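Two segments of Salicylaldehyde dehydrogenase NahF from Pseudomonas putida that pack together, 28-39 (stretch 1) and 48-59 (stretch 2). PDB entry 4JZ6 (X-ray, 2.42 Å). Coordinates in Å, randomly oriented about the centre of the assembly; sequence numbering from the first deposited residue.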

# COMPACT_ATOMS: atom_id res chain seq x y z
N TRP A 28 27.05 11.00 -17.52
CA TRP A 28 26.07 11.58 -18.42
C TRP A 28 26.29 11.05 -19.83
O TRP A 28 27.39 11.16 -20.38
CB TRP A 28 26.14 13.10 -18.38
CG TRP A 28 25.65 13.69 -17.09
CD1 TRP A 28 26.41 14.07 -16.02
CD2 TRP A 28 24.29 13.95 -16.73
NE1 TRP A 28 25.61 14.56 -15.02
CE2 TRP A 28 24.30 14.50 -15.43
CE3 TRP A 28 23.07 13.78 -17.38
CZ2 TRP A 28 23.13 14.87 -14.77
CZ3 TRP A 28 21.91 14.14 -16.72
CH2 TRP A 28 21.95 14.68 -15.43
N ILE A 29 25.25 10.46 -20.41
CA ILE A 29 25.38 9.71 -21.66
C ILE A 29 24.21 9.92 -22.61
O ILE A 29 23.12 10.33 -22.19
CB ILE A 29 25.46 8.20 -21.38
CG1 ILE A 29 24.28 7.76 -20.52
CG2 ILE A 29 26.76 7.84 -20.69
CD1 ILE A 29 24.23 6.28 -20.27
N ASP A 30 24.43 9.61 -23.88
CA ASP A 30 23.36 9.62 -24.87
C ASP A 30 22.54 8.34 -24.72
O ASP A 30 22.96 7.42 -24.01
CB ASP A 30 23.94 9.68 -26.28
CG ASP A 30 24.80 10.91 -26.51
OD1 ASP A 30 24.40 12.00 -26.05
OD2 ASP A 30 25.86 10.77 -27.14
N SER A 31 21.38 8.28 -25.37
CA SER A 31 20.57 7.07 -25.33
C SER A 31 21.17 6.02 -26.24
O SER A 31 21.99 6.33 -27.10
CB SER A 31 19.13 7.37 -25.75
OG SER A 31 19.08 7.71 -27.13
N SER A 32 20.75 4.77 -26.07
CA SER A 32 21.34 3.65 -26.80
C SER A 32 21.18 3.76 -28.32
O SER A 32 21.79 2.99 -29.08
CB SER A 32 20.75 2.33 -26.31
OG SER A 32 19.37 2.26 -26.59
N ASP A 33 20.37 4.71 -28.77
CA ASP A 33 20.15 4.90 -30.20
C ASP A 33 20.52 6.31 -30.65
O ASP A 33 20.13 6.74 -31.74
CB ASP A 33 18.69 4.60 -30.55
CG ASP A 33 17.72 5.42 -29.74
OD1 ASP A 33 18.16 6.10 -28.79
OD2 ASP A 33 16.50 5.39 -30.05
N GLN A 34 21.26 7.02 -29.80
CA GLN A 34 21.68 8.40 -30.06
C GLN A 34 20.55 9.32 -30.53
O GLN A 34 20.78 10.30 -31.24
CB GLN A 34 22.84 8.46 -31.06
CG GLN A 34 24.08 7.69 -30.64
CD GLN A 34 24.03 6.24 -31.07
OE1 GLN A 34 23.47 5.92 -32.12
NE2 GLN A 34 24.60 5.36 -30.26
N GLN A 35 19.32 8.99 -30.13
CA GLN A 35 18.15 9.76 -30.54
C GLN A 35 17.80 10.80 -29.48
O GLN A 35 18.04 10.60 -28.29
CB GLN A 35 16.96 8.83 -30.78
CG GLN A 35 17.13 7.90 -31.96
CD GLN A 35 16.30 8.33 -33.15
OE1 GLN A 35 16.82 8.92 -34.10
NE2 GLN A 35 15.00 8.03 -33.10
N THR A 36 17.23 11.91 -29.93
CA THR A 36 16.82 12.96 -29.01
C THR A 36 15.34 13.28 -29.12
O THR A 36 14.64 12.75 -29.99
CB THR A 36 17.63 14.25 -29.23
OG1 THR A 36 17.54 14.63 -30.61
CG2 THR A 36 19.08 14.04 -28.87
N PHE A 37 14.86 14.13 -28.22
CA PHE A 37 13.52 14.69 -28.29
C PHE A 37 13.57 16.10 -27.74
O PHE A 37 14.47 16.42 -26.96
CB PHE A 37 12.52 13.83 -27.50
CG PHE A 37 12.67 13.94 -26.01
CD1 PHE A 37 11.92 14.85 -25.28
CD2 PHE A 37 13.55 13.11 -25.33
CE1 PHE A 37 12.05 14.93 -23.90
CE2 PHE A 37 13.68 13.19 -23.95
CZ PHE A 37 12.93 14.10 -23.24
N GLU A 38 12.62 16.94 -28.13
CA GLU A 38 12.66 18.34 -27.74
C GLU A 38 11.51 18.77 -26.85
O GLU A 38 10.43 18.17 -26.87
CB GLU A 38 12.71 19.23 -28.98
CG GLU A 38 13.99 19.10 -29.79
CD GLU A 38 13.92 19.84 -31.11
OE1 GLU A 38 12.79 20.03 -31.61
OE2 GLU A 38 14.99 20.23 -31.63
N ARG A 39 11.76 19.79 -26.04
CA ARG A 39 10.72 20.48 -25.31
C ARG A 39 10.60 21.86 -25.94
O ARG A 39 11.41 22.75 -25.67
CB ARG A 39 11.08 20.59 -23.83
CG ARG A 39 10.21 21.54 -23.01
CD ARG A 39 8.73 21.27 -23.20
NE ARG A 39 7.90 22.09 -22.32
CZ ARG A 39 6.62 22.38 -22.56
NH1 ARG A 39 6.03 21.92 -23.65
NH2 ARG A 39 5.93 23.12 -21.71
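Stretch 2, residues 48-59: MTESANATVTDA

The contact between these two segments is an antiparallel strand pairing that gives way, at one end, to a turn docked on the start of a helix, and it illustrates how a strand pair and a helix N-terminus can be contacted by the same short segment. Stretch 2 enters as a strand, with Thr49 to Ala52 running against Thr36 to Arg39 of stretch 1; the strand axes approach to 4.6 Å, and their N-to-C directions differ by 155°, the departure from strict antiparallel usual for twisted sheets. Together the stretches bury 847 Å², both sides summed.

The register follows the classic alternation of wide and narrow pairs. Arg39 faces Thr49 in a hydrogen-bonded pair, with Arg39 N donating to Thr49 O at 2.8 Å, while Thr49 N returns only a weak bond to Arg39 O at 3.3 Å. The same carbonyl, Arg39 O, also accepts from Met48 N at 2.8 Å. Two residues along, Phe37 and Ser51 form a more even pair: Phe37 N reaches Ser51 O at 2.9 Å and Ser51 N reaches Phe37 O at 2.8 Å. Between them, Glu38 lies opposite Glu50 with a CA-CA distance of 4.5 Å, and Glu38 CA lies 3.3 Å from Thr49 O in a CA-H...O contact. Thr36 and Ala52 make the next narrow pair, and Asn53 N also donates to Gln35 O at 2.8 Å.

Side chains follow this pattern. Phe37, Ser51, Arg39 and Thr49 share one face of the sheet, where the edge of the Phe37 ring meets backbone oxygen, CE2 lying 3.3 Å from Ala52 O. Glu38 and Glu50 occupy the other face; Glu50, extended with chi1 and chi2 both t, accepts a hydrogen bond at OE2 from Thr36 OG1 at 3.2 Å.

Farther along, the chain enters a helix at Val56, with Thr55 as N-cap: its OG1 accepts from Asp58 N at 3.2 Å. Stretch 1 answers with a type I turn from Ser31 to Gln34, closed by Gln34 N to Ser31 O at 2.9 Å. The turn presents Ser32 N to Asp58 OD2 at 2.8 Å in a nearly linear hydrogen bond, and the same carboxylate oxygen receives Thr55 N at 2.9 Å, so Asp58 bridges the turn and the cap. A very short hydrogen bond, 2.4 Å between Ser32 OG and Thr55 OG1, links the same two elements. Nearby, Ser31 CB lies 3.1 Å from Asn53 O, a tight nonbonded contact beside the docked turn.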

# COMPACT_ATOMS: atom_id res chain seq x y z
N MET A 48 13.19 24.85 -26.32
CA MET A 48 13.74 25.21 -25.02
C MET A 48 14.85 24.24 -24.59
O MET A 48 15.91 24.66 -24.12
CB MET A 48 12.64 25.28 -23.95
CG MET A 48 11.63 26.42 -24.14
SD MET A 48 12.39 28.01 -24.53
CE MET A 48 11.03 29.14 -24.30
N THR A 49 14.59 22.94 -24.76
CA THR A 49 15.54 21.91 -24.36
C THR A 49 15.56 20.73 -25.34
O THR A 49 14.51 20.28 -25.80
CB THR A 49 15.22 21.37 -22.95
OG1 THR A 49 15.03 22.47 -22.06
CG2 THR A 49 16.35 20.48 -22.43
N GLU A 50 16.76 20.25 -25.67
CA GLU A 50 16.91 19.02 -26.43
C GLU A 50 17.48 17.96 -25.50
O GLU A 50 18.54 18.15 -24.91
CB GLU A 50 17.83 19.24 -27.64
CG GLU A 50 17.98 18.04 -28.55
CD GLU A 50 18.91 18.30 -29.73
OE1 GLU A 50 19.45 19.43 -29.85
OE2 GLU A 50 19.12 17.38 -30.55
N SER A 51 16.76 16.85 -25.34
CA SER A 51 17.16 15.81 -24.39
C SER A 51 17.43 14.47 -25.07
O SER A 51 16.85 14.16 -26.11
CB SER A 51 16.10 15.65 -23.30
OG SER A 51 16.44 14.63 -22.37
N ALA A 52 18.34 13.69 -24.49
CA ALA A 52 18.55 12.31 -24.93
C ALA A 52 17.25 11.54 -24.77
O ALA A 52 16.56 11.68 -23.76
CB ALA A 52 19.66 11.66 -24.12
N ASN A 53 16.90 10.74 -25.78
CA ASN A 53 15.64 10.01 -25.77
C ASN A 53 15.86 8.56 -25.40
O ASN A 53 16.14 7.73 -26.26
CB ASN A 53 14.96 10.11 -27.13
CG ASN A 53 13.48 9.81 -27.07
OD1 ASN A 53 12.90 9.64 -25.99
ND2 ASN A 53 12.85 9.74 -28.24
N ALA A 54 15.74 8.25 -24.11
CA ALA A 54 16.03 6.92 -23.59
C ALA A 54 15.27 5.82 -24.30
O ALA A 54 14.15 6.02 -24.75
CB ALA A 54 15.75 6.87 -22.10
N THR A 55 15.90 4.66 -24.41
CA THR A 55 15.23 3.47 -24.93
C THR A 55 14.95 2.53 -23.77
O THR A 55 15.39 2.77 -22.64
CB THR A 55 16.09 2.73 -25.95
OG1 THR A 55 17.29 2.27 -25.31
CG2 THR A 55 16.44 3.63 -27.11
N VAL A 56 14.23 1.45 -24.06
CA VAL A 56 13.99 0.41 -23.07
C VAL A 56 15.33 -0.15 -22.61
O VAL A 56 15.53 -0.41 -21.42
CB VAL A 56 13.12 -0.71 -23.65
CG1 VAL A 56 13.13 -1.93 -22.74
CG2 VAL A 56 11.70 -0.21 -23.86
N THR A 57 16.25 -0.32 -23.56
CA THR A 57 17.59 -0.79 -23.25
C THR A 57 18.25 0.09 -22.20
O THR A 57 18.85 -0.42 -21.25
CB THR A 57 18.48 -0.84 -24.51
OG1 THR A 57 17.88 -1.68 -25.50
CG2 THR A 57 19.85 -1.40 -24.15
N ASP A 58 18.14 1.41 -22.37
CA ASP A 58 18.70 2.36 -21.41
C ASP A 58 18.06 2.17 -20.04
O ASP A 58 18.73 2.25 -19.01
CB ASP A 58 18.52 3.81 -21.87
CG ASP A 58 19.34 4.14 -23.11
OD1 ASP A 58 20.59 4.15 -23.03
OD2 ASP A 58 18.74 4.41 -24.17
N ALA A 59 16.76 1.92 -20.03
CA ALA A 59 16.02 1.76 -18.79
C ALA A 59 16.49 0.53 -18.01
O ALA A 59 16.60 0.57 -16.79
CB ALA A 59 14.53 1.69 -19.06